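Local structure of uncharacterized protein (Sinorhizobium meliloti, 4DNH) at residues 283-288 with 303-308; 331-336 with 366-371; 33-38 with 288-293; 14-19 with 362-367. The protein is of unknown function but folds as a TIM barrel of the DUF993 family and may be an enzyme related to dihydrodipicolinate synthase. One frame throughout, in Å; residues are numbered along the deposited sequence.

Overall arrangement
Contacts 1, 2 and 3 lie at similar depth beside the closed eight-stranded parallel barrel; contact 4 lies farther out. Contact 3 touches the barrel directly, setting the approach to its first strand, 37-40, against helix 283-294. Contact 1 shares A288 of that helix and packs helix 298-305 on it, their centres about 10 Å apart. Contacts 2 and 4 share G366 and A367, with centres about 12 Å apart, and bring in helix 323-333 and the N-terminal hairpin. Along the chain contact 4 encloses contacts 1 and 3, whose segments alternate; contact 2 opens after both and ends where contact 4 does. Residues before the barrel are thus pinned to helices that follow it.

Contact 1 of 4, residues 283-288 with 303-308; sequences APVASA and ELLEPT
V285 is the main bump of this helix-helix contact, and its CG1 methyl lands in a hollow walled by L304, L305 and T308. One wall is the carbonyl oxygen of L304, 3.4 Å from V285 CG1; another is the methyl of T308, whose CG2 lies 3.7 Å from V285 CG1. The third is L305, with CD1 4.1 Å from that same V285 methyl. V285 CG1 is anti to the backbone N (chi1 176°), which turns this branch rather than CG2 into the hollow, and the V285 and T308 side chains run alongside with opposed directions.

The other helix returns two bumps. L305 CD1 reaches over the backbone of A286, coming within 4.1 Å of A286 CA, where the small alanine turns its own CB away. Against A288, one turn on from V285, L304 pushes CD1 to 3.6 Å from A288 O and 3.9 Å from A288 CB. Both leucines also touch A289, the residue after A288. Other sides of that helix are occupied too: A283 packs on L71 of helix 61-73, and S287 OG is bonded to R28 and L74.

T308 turns its methyl to V285 while its hydroxyl bonds to Y260 OH. T308 OG1 also lies unusually close to L305 O, a detail that is doubtful; L305 O receives T308 N as well. No hydrogen bond crosses between the two segments, so helix 298-305 is held here against the helix after the last barrel strand by the fit of aliphatic groups, with the S287 and T308 hydroxyls satisfied by partners outside the pair.

Contact 2 of 4, residues 331-336 with 366-371; sequences AYLNGL and GALADP
The backbones come closest where N334, just past the end of helix 323-333, faces A369 in the loop between helices 352-364 and 371-384, their CA atoms 5.9 Å apart. G335, with positive phi, is the C-prime residue of a Schellman motif that ends the first helix, and N334 sits right before it.

The N334 carboxamide spans the gap. Its OD1 accepts the backbone N-H of A369, with A369 N 3.0 Å from N334 OD1, an N-H...O angle of 146° and the donor 39° above the carbonyl plane. Beside it, N334 ND2 makes a weak bond to A367 O at 3.4 Å. That oxygen lies almost equally near the acceptor N334 OD1, at 3.3 Å, which probably weakens an already weak bond. A water sits on the same gap, accepting from D370 N and lying 2.8 Å from N334 OD1 and 2.9 Å from L333 O.

Apolar packing is thin by comparison: L333 CD1 meets L368 CD2 at 4.2 Å, the two side chains crossing obliquely. L333 also leans on F359, while L368 packs on A362 and A374, so this pair ties three helices together.

One asparagine thus offers a firm acceptor and a weak donor to peptide groups on either side of L368, consistent with this orientation of its amide, and clasps the interhelical loop to a helix end.

Contact 3 of 4, residues 33-38 with 288-293; sequences FSRVAF and AALEAL
Barrel closure sets the scene for F33, A37 and L290: the segment leading into the first strand, 37-40, meets helix 283-294, which follows the eighth strand, 273-276. Strands one and eight are neighbours, with V36 and F38 bonded through the backbone to the last strand, and the helix packs against the outside of that seam.

L290 is central. Its CB lies over one face of the F33 ring, 3.7 Å from the F33 ring centroid and 14° off the normal, a CH-pi contact. Its two methyls then part. L290 CD1 presses on A37 CB at 3.4 Å, close packing at the start of the strand, and L290 CD2 rests 4.1 Å from R35 CB.

One turn on, L293 crosses R35 at about a right angle. R35 is bent at chi2 (-75°), which swings CD off the line of the first carbons, and L293 CD1 touches both the stem, 3.8 Å from R35 CG, and one face of the guanidinium. The charged end is held by its own segment and beyond: R35 NH1 bonds to S34 O at 2.7 Å, with the acceptor tilted from the guanidinium plane, and NE reaches I264 O. E291 turns its carboxylate away, to a salt bridge with R28.

No direct hydrogen bond joins the segments. A water does so instead, accepting from S34 N at 2.6 Å and donating to L290 O at 2.7 Å. Apolar packing therefore carries the contact between helix and entry segment, and a bridging water supplies its polar link between the two backbones.

Contact 4 of 4, residues 14-19 with 362-367; sequences ARYDLT and ADKAGA
Y16 and T19 both bond to one carboxylate oxygen of D363, fastening the N-terminal beta-hairpin (strands 4-9 and 12-17) to the last turn of helix 352-364. The Y16 hydroxyl donates to D363 OD2, with Y16 OH 2.6 Å away on the anti lone pair. The backbone N-H of T19 takes the syn lone pair, T19 N standing 3.0 Å from D363 OD2 in a fairly straight bond of 161°. D363 OD1 is used too, accepting from G20 N. Three donors on one carboxylate are consistent with a charged D363.

D363 CG is anti to its backbone N (chi1 162°), which sets CG on the hairpin side. OD2 arrives at the edge of the Y16 ring, close to its plane, while ring and carboxylate planes stand 83° apart.

Around these bonds the packing is light. L18 CB lies 3.6 Å from D363 OD1, and the L18 side chain goes on to F359, P371 and T375, touching two helices. K364 lies beside T19 and heads in the same direction. Its aliphatic stem lies against the tyrosine hydroxyl, with K364 CG 3.3 Å from Y16 OH.

Contact 1 of 4, residues 283-288 with 303-308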
loop_
_atom_site.group_PDB
_atom_site.type_symbol
_atom_site.label_atom_id
_atom_site.label_comp_id
_atom_site.label_asym_id
_atom_site.label_seq_id
_atom_site.Cartn_x
_atom_site.Cartn_y
_atom_site.Cartn_z
ATOM N N ALA A 283 10.295 -3.988 2.973
ATOM C CA ALA A 283 9.974 -4.540 4.292
ATOM C C ALA A 283 11.162 -4.673 5.251
ATOM O O ALA A 283 11.107 -4.110 6.355
ATOM C CB ALA A 283 9.209 -5.860 4.170
ATOM N N PRO A 284 12.235 -5.391 4.846
ATOM C CA PRO A 284 13.376 -5.610 5.764
ATOM C C PRO A 284 14.027 -4.338 6.253
ATOM O O PRO A 284 14.374 -4.241 7.428
ATOM C CB PRO A 284 14.376 -6.383 4.910
ATOM C CG PRO A 284 13.552 -7.017 3.842
ATOM C CD PRO A 284 12.455 -6.048 3.549
ATOM N N VAL A 285 14.176 -3.368 5.354
ATOM C CA VAL A 285 14.819 -2.092 5.655
ATOM C C VAL A 285 13.923 -1.257 6.558
ATOM O O VAL A 285 14.393 -0.669 7.541
ATOM C CB VAL A 285 15.123 -1.297 4.360
ATOM C CG1 VAL A 285 15.710 0.067 4.686
ATOM C CG2 VAL A 285 16.064 -2.080 3.452
ATOM N N ALA A 286 12.635 -1.199 6.221
ATOM C CA ALA A 286 11.681 -0.424 7.011
ATOM C C ALA A 286 11.666 -0.905 8.457
ATOM O O ALA A 286 11.699 -0.098 9.396
ATOM C CB ALA A 286 10.290 -0.510 6.406
ATOM N N SER A 287 11.621 -2.228 8.615
ATOM C CA SER A 287 11.684 -2.868 9.903
ATOM C C SER A 287 12.943 -2.414 10.649
ATOM O O SER A 287 12.850 -1.894 11.762
ATOM C CB SER A 287 11.664 -4.386 9.733
ATOM O OG SER A 287 11.882 -5.056 10.968
ATOM N N ALA A 288 14.108 -2.588 10.027
ATOM C CA ALA A 288 15.385 -2.209 10.646
ATOM C C ALA A 288 15.413 -0.739 11.057
ATOM O O ALA A 288 15.979 -0.390 12.091
ATOM C CB ALA A 288 16.550 -2.520 9.718
ATOM N N GLU A 303 19.908 6.920 7.838
ATOM C CA GLU A 303 20.957 6.178 7.133
ATOM C C GLU A 303 20.387 4.968 6.398
ATOM O O GLU A 303 20.828 4.651 5.296
ATOM C CB GLU A 303 22.034 5.692 8.107
ATOM C CG GLU A 303 23.122 6.703 8.434
ATOM C CD GLU A 303 24.047 6.237 9.558
ATOM O OE1 GLU A 303 23.991 5.038 9.928
ATOM O OE2 GLU A 303 24.831 7.069 10.078
ATOM N N LEU A 304 19.431 4.290 7.033
ATOM C CA LEU A 304 18.774 3.127 6.461
ATOM C C LEU A 304 17.689 3.504 5.430
ATOM O O LEU A 304 17.596 2.889 4.357
ATOM C CB LEU A 304 18.173 2.258 7.576
ATOM C CG LEU A 304 19.102 1.447 8.512
ATOM C CD1 LEU A 304 18.357 0.974 9.745
ATOM C CD2 LEU A 304 19.753 0.250 7.826
ATOM N N LEU A 305 16.888 4.524 5.740
ATOM C CA LEU A 305 15.705 4.806 4.941
ATOM C C LEU A 305 15.951 5.751 3.774
ATOM O O LEU A 305 15.465 5.497 2.667
ATOM C CB LEU A 305 14.573 5.304 5.827
ATOM C CG LEU A 305 13.190 4.648 5.759
ATOM C CD1 LEU A 305 13.204 3.133 5.554
ATOM C CD2 LEU A 305 12.393 4.999 7.003
ATOM N N GLU A 306 16.719 6.818 3.989
ATOM C CA GLU A 306 16.998 7.781 2.904
ATOM C C GLU A 306 17.453 7.152 1.578
ATOM O O GLU A 306 17.083 7.642 0.532
ATOM C CB GLU A 306 17.971 8.899 3.332
ATOM C CG GLU A 306 17.285 10.160 3.855
ATOM C CD GLU A 306 18.224 11.094 4.621
ATOM O OE1 GLU A 306 19.450 10.850 4.633
ATOM O OE2 GLU A 306 17.738 12.081 5.225
ATOM N N PRO A 307 18.259 6.073 1.615
ATOM C CA PRO A 307 18.617 5.415 0.339
ATOM C C PRO A 307 17.448 4.713 -0.408
ATOM O O PRO A 307 17.486 4.535 -1.632
ATOM C CB PRO A 307 19.684 4.398 0.777
ATOM C CG PRO A 307 20.278 4.998 2.022
ATOM C CD PRO A 307 19.072 5.543 2.730
ATOM N N THR A 308 16.417 4.328 0.326
ATOM C CA THR A 308 15.254 3.728 -0.286
ATOM C C THR A 308 14.401 4.774 -0.986
ATOM O O THR A 308 13.733 4.475 -1.973
ATOM C CB THR A 308 14.381 3.011 0.759
ATOM O OG1 THR A 308 13.760 3.991 1.602
ATOM C CG2 THR A 308 15.222 2.038 1.602
#

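Contact 2 of 4, residues 331-336 with 366-371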
loop_
_atom_site.group_PDB
_atom_site.type_symbol
_atom_site.label_atom_id
_atom_site.label_comp_id
_atom_site.label_asym_id
_atom_site.label_seq_id
_atom_site.Cartn_x
_atom_site.Cartn_y
_atom_site.Cartn_z
ATOM N N ALA A 331 9.624 -7.915 -5.357
ATOM C CA ALA A 331 9.374 -9.225 -4.753
ATOM C C ALA A 331 10.012 -10.359 -5.561
ATOM O O ALA A 331 10.607 -11.264 -4.977
ATOM C CB ALA A 331 7.888 -9.476 -4.567
ATOM N N TYR A 332 9.879 -10.303 -6.889
ATOM C CA TYR A 332 10.442 -11.310 -7.808
ATOM C C TYR A 332 11.955 -11.344 -7.752
ATOM O O TYR A 332 12.557 -12.418 -7.747
ATOM C CB TYR A 332 9.990 -11.046 -9.249
ATOM C CG TYR A 332 10.719 -11.850 -10.314
ATOM C CD1 TYR A 332 10.505 -13.227 -10.451
ATOM C CD2 TYR A 332 11.610 -11.232 -11.198
ATOM C CE1 TYR A 332 11.161 -13.969 -11.424
ATOM C CE2 TYR A 332 12.270 -11.958 -12.174
ATOM C CZ TYR A 332 12.035 -13.327 -12.287
ATOM O OH TYR A 332 12.694 -14.060 -13.254
ATOM N N LEU A 333 12.578 -10.170 -7.712
ATOM C CA LEU A 333 14.035 -10.104 -7.583
ATOM C C LEU A 333 14.497 -10.695 -6.261
ATOM O O LEU A 333 15.579 -11.261 -6.188
ATOM C CB LEU A 333 14.550 -8.668 -7.720
ATOM C CG LEU A 333 14.460 -8.026 -9.104
ATOM C CD1 LEU A 333 14.869 -6.563 -8.987
ATOM C CD2 LEU A 333 15.276 -8.777 -10.152
ATOM N N ASN A 334 13.679 -10.547 -5.220
ATOM C CA ASN A 334 14.050 -11.008 -3.892
ATOM C C ASN A 334 13.624 -12.448 -3.648
ATOM O O ASN A 334 13.754 -12.957 -2.536
ATOM C CB ASN A 334 13.448 -10.096 -2.829
ATOM C CG ASN A 334 14.128 -8.753 -2.772
ATOM O OD1 ASN A 334 15.353 -8.673 -2.833
ATOM N ND2 ASN A 334 13.343 -7.686 -2.647
ATOM N N GLY A 335 13.104 -13.099 -4.688
ATOM C CA GLY A 335 12.761 -14.523 -4.616
ATOM C C GLY A 335 11.556 -14.852 -3.753
ATOM O O GLY A 335 11.450 -15.949 -3.250
ATOM N N LEU A 336 10.643 -13.907 -3.589
ATOM C CA LEU A 336 9.460 -14.132 -2.776
ATOM C C LEU A 336 8.403 -14.787 -3.633
ATOM O O LEU A 336 7.421 -15.339 -3.125
ATOM C CB LEU A 336 8.955 -12.815 -2.196
ATOM C CG LEU A 336 10.042 -11.978 -1.489
ATOM C CD1 LEU A 336 9.455 -10.680 -0.966
ATOM C CD2 LEU A 336 10.737 -12.763 -0.374
ATOM N N GLY A 366 20.130 -1.111 -0.589
ATOM C CA GLY A 366 20.293 -2.318 0.213
ATOM C C GLY A 366 19.025 -3.141 0.271
ATOM O O GLY A 366 18.847 -3.943 1.199
ATOM N N ALA A 367 18.153 -2.939 -0.726
ATOM C CA ALA A 367 16.840 -3.602 -0.820
ATOM C C ALA A 367 16.837 -4.905 -1.624
ATOM O O ALA A 367 15.783 -5.530 -1.787
ATOM C CB ALA A 367 15.784 -2.637 -1.369
ATOM N N LEU A 368 17.993 -5.315 -2.133
ATOM C CA LEU A 368 18.134 -6.657 -2.721
ATOM C C LEU A 368 18.640 -7.636 -1.660
ATOM O O LEU A 368 19.844 -7.686 -1.377
ATOM C CB LEU A 368 19.090 -6.636 -3.918
ATOM C CG LEU A 368 18.762 -5.705 -5.081
ATOM C CD1 LEU A 368 19.884 -5.766 -6.102
ATOM C CD2 LEU A 368 17.420 -6.069 -5.720
ATOM N N ALA A 369 17.725 -8.395 -1.056
ATOM C CA ALA A 369 18.085 -9.355 0.016
ATOM C C ALA A 369 19.171 -10.330 -0.434
ATOM O O ALA A 369 20.089 -10.654 0.334
ATOM C CB ALA A 369 16.858 -10.115 0.510
ATOM N N ASP A 370 19.072 -10.764 -1.691
ATOM C CA ASP A 370 20.020 -11.713 -2.272
ATOM C C ASP A 370 20.525 -11.227 -3.643
ATOM O O ASP A 370 19.927 -11.549 -4.677
ATOM C CB ASP A 370 19.366 -13.094 -2.379
ATOM C CG ASP A 370 20.360 -14.197 -2.673
ATOM O OD1 ASP A 370 21.586 -13.941 -2.641
ATOM O OD2 ASP A 370 19.908 -15.332 -2.928
ATOM N N PRO A 371 21.624 -10.447 -3.650
ATOM C CA PRO A 371 22.149 -9.808 -4.863
ATOM C C PRO A 371 22.451 -10.761 -6.012
ATOM O O PRO A 371 22.113 -10.452 -7.150
ATOM C CB PRO A 371 23.426 -9.120 -4.371
ATOM C CG PRO A 371 23.142 -8.818 -2.948
ATOM C CD PRO A 371 22.345 -9.989 -2.447
HETATM O O HOH W 1 17.389 -10.142 -4.158
#

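Contact 3 of 4, residues 33-38 with 288-293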
loop_
_atom_site.group_PDB
_atom_site.type_symbol
_atom_site.label_atom_id
_atom_site.label_comp_id
_atom_site.label_asym_id
_atom_site.label_seq_id
_atom_site.Cartn_x
_atom_site.Cartn_y
_atom_site.Cartn_z
ATOM N N PHE A 33 9.309 -0.883 17.997
ATOM C CA PHE A 33 9.066 0.369 17.266
ATOM C C PHE A 33 8.380 1.419 18.135
ATOM O O PHE A 33 7.683 1.092 19.102
ATOM C CB PHE A 33 8.193 0.150 16.018
ATOM C CG PHE A 33 8.635 -0.979 15.129
ATOM C CD1 PHE A 33 9.960 -1.411 15.104
ATOM C CD2 PHE A 33 7.719 -1.591 14.287
ATOM C CE1 PHE A 33 10.356 -2.450 14.279
ATOM C CE2 PHE A 33 8.109 -2.619 13.453
ATOM C CZ PHE A 33 9.432 -3.049 13.447
ATOM N N SER A 34 8.574 2.680 17.762
ATOM C CA SER A 34 7.870 3.796 18.367
ATOM C C SER A 34 6.850 4.348 17.384
ATOM O O SER A 34 6.427 5.502 17.508
ATOM C CB SER A 34 8.856 4.894 18.775
ATOM O OG SER A 34 9.596 5.377 17.669
ATOM N N ARG A 35 6.481 3.527 16.397
ATOM C CA ARG A 35 5.462 3.876 15.412
ATOM C C ARG A 35 4.561 2.682 15.167
ATOM O O ARG A 35 4.983 1.548 15.383
ATOM C CB ARG A 35 6.113 4.264 14.084
ATOM C CG ARG A 35 7.011 5.491 14.126
ATOM C CD ARG A 35 6.211 6.774 14.197
ATOM N NE ARG A 35 7.089 7.940 14.260
ATOM C CZ ARG A 35 7.557 8.465 15.389
ATOM N NH1 ARG A 35 7.233 7.935 16.563
ATOM N NH2 ARG A 35 8.354 9.522 15.345
ATOM N N VAL A 36 3.335 2.942 14.702
ATOM C CA VAL A 36 2.444 1.912 14.139
ATOM C C VAL A 36 2.541 1.872 12.605
ATOM O O VAL A 36 2.068 2.783 11.906
ATOM C CB VAL A 36 0.977 2.135 14.559
ATOM C CG1 VAL A 36 0.078 1.046 13.980
ATOM C CG2 VAL A 36 0.862 2.162 16.075
ATOM N N ALA A 37 3.148 0.803 12.090
ATOM C CA ALA A 37 3.498 0.693 10.678
ATOM C C ALA A 37 2.843 -0.507 10.042
ATOM O O ALA A 37 3.018 -1.629 10.517
ATOM C CB ALA A 37 5.000 0.589 10.521
ATOM N N PHE A 38 2.104 -0.261 8.957
ATOM C CA PHE A 38 1.525 -1.304 8.123
ATOM C C PHE A 38 2.201 -1.282 6.769
ATOM O O PHE A 38 2.492 -0.212 6.221
ATOM C CB PHE A 38 0.067 -0.993 7.806
ATOM C CG PHE A 38 -0.883 -1.202 8.944
ATOM C CD1 PHE A 38 -1.163 -0.168 9.827
ATOM C CD2 PHE A 38 -1.560 -2.400 9.081
ATOM C CE1 PHE A 38 -2.069 -0.352 10.861
ATOM C CE2 PHE A 38 -2.473 -2.580 10.105
ATOM C CZ PHE A 38 -2.723 -1.559 10.999
ATOM N N ALA A 288 14.108 -2.588 10.027
ATOM C CA ALA A 288 15.385 -2.209 10.646
ATOM C C ALA A 288 15.413 -0.739 11.057
ATOM O O ALA A 288 15.979 -0.390 12.091
ATOM C CB ALA A 288 16.550 -2.520 9.718
ATOM N N ALA A 289 14.792 0.113 10.250
ATOM C CA ALA A 289 14.792 1.546 10.514
ATOM C C ALA A 289 13.778 1.940 11.576
ATOM O O ALA A 289 14.054 2.800 12.401
ATOM C CB ALA A 289 14.581 2.325 9.230
ATOM N N LEU A 290 12.614 1.313 11.564
ATOM C CA LEU A 290 11.630 1.536 12.610
ATOM C C LEU A 290 12.153 1.098 13.978
ATOM O O LEU A 290 11.760 1.657 15.004
ATOM C CB LEU A 290 10.320 0.815 12.291
ATOM C CG LEU A 290 9.471 1.378 11.145
ATOM C CD1 LEU A 290 8.411 0.373 10.738
ATOM C CD2 LEU A 290 8.831 2.709 11.488
ATOM N N GLU A 291 13.041 0.107 13.995
ATOM C CA GLU A 291 13.685 -0.293 15.236
ATOM C C GLU A 291 14.626 0.802 15.736
ATOM O O GLU A 291 14.573 1.181 16.909
ATOM C CB GLU A 291 14.439 -1.610 15.081
ATOM C CG GLU A 291 15.035 -2.098 16.397
ATOM C CD GLU A 291 16.001 -3.264 16.241
ATOM O OE1 GLU A 291 16.187 -3.767 15.111
ATOM O OE2 GLU A 291 16.585 -3.678 17.264
ATOM N N ALA A 292 15.480 1.306 14.848
ATOM C CA ALA A 292 16.399 2.399 15.184
ATOM C C ALA A 292 15.651 3.645 15.692
ATOM O O ALA A 292 16.037 4.227 16.707
ATOM C CB ALA A 292 17.289 2.739 13.999
ATOM N N LEU A 293 14.573 4.030 15.001
ATOM C CA LEU A 293 13.714 5.141 15.428
ATOM C C LEU A 293 13.128 4.918 16.823
ATOM O O LEU A 293 13.085 5.850 17.639
ATOM C CB LEU A 293 12.577 5.334 14.438
ATOM C CG LEU A 293 12.001 6.711 14.119
ATOM C CD1 LEU A 293 10.624 6.523 13.505
ATOM C CD2 LEU A 293 11.920 7.650 15.306
HETATM O O HOH W 2 9.775 3.336 15.532
#

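Contact 4 of 4, residues 14-19 with 362-367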
loop_
_atom_site.group_PDB
_atom_site.type_symbol
_atom_site.label_atom_id
_atom_site.label_comp_id
_atom_site.label_asym_id
_atom_site.label_seq_id
_atom_site.Cartn_x
_atom_site.Cartn_y
_atom_site.Cartn_z
ATOM N N ALA A 14 24.794 -0.740 -20.804
ATOM C CA ALA A 14 25.947 -0.312 -20.012
ATOM C C ALA A 14 26.202 -1.142 -18.751
ATOM O O ALA A 14 25.273 -1.593 -18.071
ATOM C CB ALA A 14 25.820 1.162 -19.650
ATOM N N ARG A 15 27.484 -1.307 -18.444
ATOM C CA ARG A 15 27.930 -2.035 -17.271
ATOM C C ARG A 15 27.384 -1.392 -16.013
ATOM O O ARG A 15 27.470 -0.177 -15.821
ATOM C CB ARG A 15 29.456 -2.065 -17.210
ATOM C CG ARG A 15 30.032 -3.402 -16.772
ATOM C CD ARG A 15 31.223 -3.246 -15.837
ATOM N NE ARG A 15 32.091 -2.120 -16.189
ATOM C CZ ARG A 15 32.952 -1.538 -15.356
ATOM N NH1 ARG A 15 33.077 -1.969 -14.107
ATOM N NH2 ARG A 15 33.690 -0.517 -15.771
ATOM N N TYR A 16 26.784 -2.223 -15.174
ATOM C CA TYR A 16 26.434 -1.812 -13.839
ATOM C C TYR A 16 27.029 -2.787 -12.861
ATOM O O TYR A 16 26.753 -3.981 -12.927
ATOM C CB TYR A 16 24.931 -1.737 -13.650
ATOM C CG TYR A 16 24.567 -1.220 -12.281
ATOM C CD1 TYR A 16 24.707 0.142 -11.975
ATOM C CD2 TYR A 16 24.111 -2.092 -11.272
ATOM C CE1 TYR A 16 24.392 0.625 -10.717
ATOM C CE2 TYR A 16 23.795 -1.613 -10.001
ATOM C CZ TYR A 16 23.940 -0.251 -9.733
ATOM O OH TYR A 16 23.622 0.266 -8.498
ATOM N N ASP A 17 27.865 -2.269 -11.968
ATOM C CA ASP A 17 28.435 -3.045 -10.871
ATOM C C ASP A 17 27.575 -2.826 -9.643
ATOM O O ASP A 17 27.279 -1.681 -9.293
ATOM C CB ASP A 17 29.865 -2.562 -10.560
ATOM C CG ASP A 17 30.768 -2.558 -11.780
ATOM O OD1 ASP A 17 30.791 -3.571 -12.513
ATOM O OD2 ASP A 17 31.464 -1.539 -11.996
ATOM N N LEU A 18 27.179 -3.906 -8.979
ATOM C CA LEU A 18 26.370 -3.760 -7.759
ATOM C C LEU A 18 27.261 -3.321 -6.602
ATOM O O LEU A 18 28.315 -3.920 -6.376
ATOM C CB LEU A 18 25.649 -5.051 -7.381
ATOM C CG LEU A 18 25.024 -6.038 -8.366
ATOM C CD1 LEU A 18 23.937 -6.810 -7.620
ATOM C CD2 LEU A 18 24.461 -5.403 -9.628
ATOM N N THR A 19 26.837 -2.282 -5.880
ATOM C CA THR A 19 27.630 -1.726 -4.765
ATOM C C THR A 19 26.893 -1.678 -3.415
ATOM O O THR A 19 27.446 -1.224 -2.421
ATOM C CB THR A 19 28.145 -0.296 -5.062
ATOM O OG1 THR A 19 27.032 0.582 -5.257
ATOM C CG2 THR A 19 29.067 -0.258 -6.275
ATOM N N ALA A 362 17.338 -0.236 -6.291
ATOM C CA ALA A 362 17.191 -1.303 -5.272
ATOM C C ALA A 362 18.543 -1.769 -4.733
ATOM O O ALA A 362 18.701 -1.959 -3.526
ATOM C CB ALA A 362 16.401 -2.483 -5.813
ATOM N N ASP A 363 19.515 -1.945 -5.629
ATOM C CA ASP A 363 20.886 -2.300 -5.232
ATOM C C ASP A 363 21.479 -1.282 -4.257
ATOM O O ASP A 363 21.992 -1.648 -3.205
ATOM C CB ASP A 363 21.805 -2.438 -6.452
ATOM C CG ASP A 363 23.287 -2.358 -6.090
ATOM O OD1 ASP A 363 23.728 -3.018 -5.121
ATOM O OD2 ASP A 363 24.023 -1.631 -6.778
ATOM N N LYS A 364 21.390 -0.007 -4.616
ATOM C CA LYS A 364 22.015 1.050 -3.829
ATOM C C LYS A 364 21.243 1.401 -2.561
ATOM O O LYS A 364 21.694 2.211 -1.768
ATOM C CB LYS A 364 22.245 2.285 -4.707
ATOM C CG LYS A 364 23.364 2.069 -5.721
ATOM C CD LYS A 364 23.580 3.277 -6.622
ATOM C CE LYS A 364 22.449 3.463 -7.622
ATOM N NZ LYS A 364 22.537 4.798 -8.277
ATOM N N ALA A 365 20.071 0.802 -2.382
ATOM C CA ALA A 365 19.247 1.067 -1.217
ATOM C C ALA A 365 19.322 -0.104 -0.245
ATOM O O ALA A 365 18.658 -0.089 0.788
ATOM C CB ALA A 365 17.813 1.308 -1.632
ATOM N N GLY A 366 20.130 -1.111 -0.589
ATOM C CA GLY A 366 20.293 -2.318 0.213
ATOM C C GLY A 366 19.025 -3.141 0.271
ATOM O O GLY A 366 18.847 -3.943 1.199
ATOM N N ALA A 367 18.153 -2.939 -0.726
ATOM C CA ALA A 367 16.840 -3.602 -0.820
ATOM C C ALA A 367 16.837 -4.905 -1.624
ATOM O O ALA A 367 15.783 -5.530 -1.787
ATOM C CB ALA A 367 15.784 -2.637 -1.369
#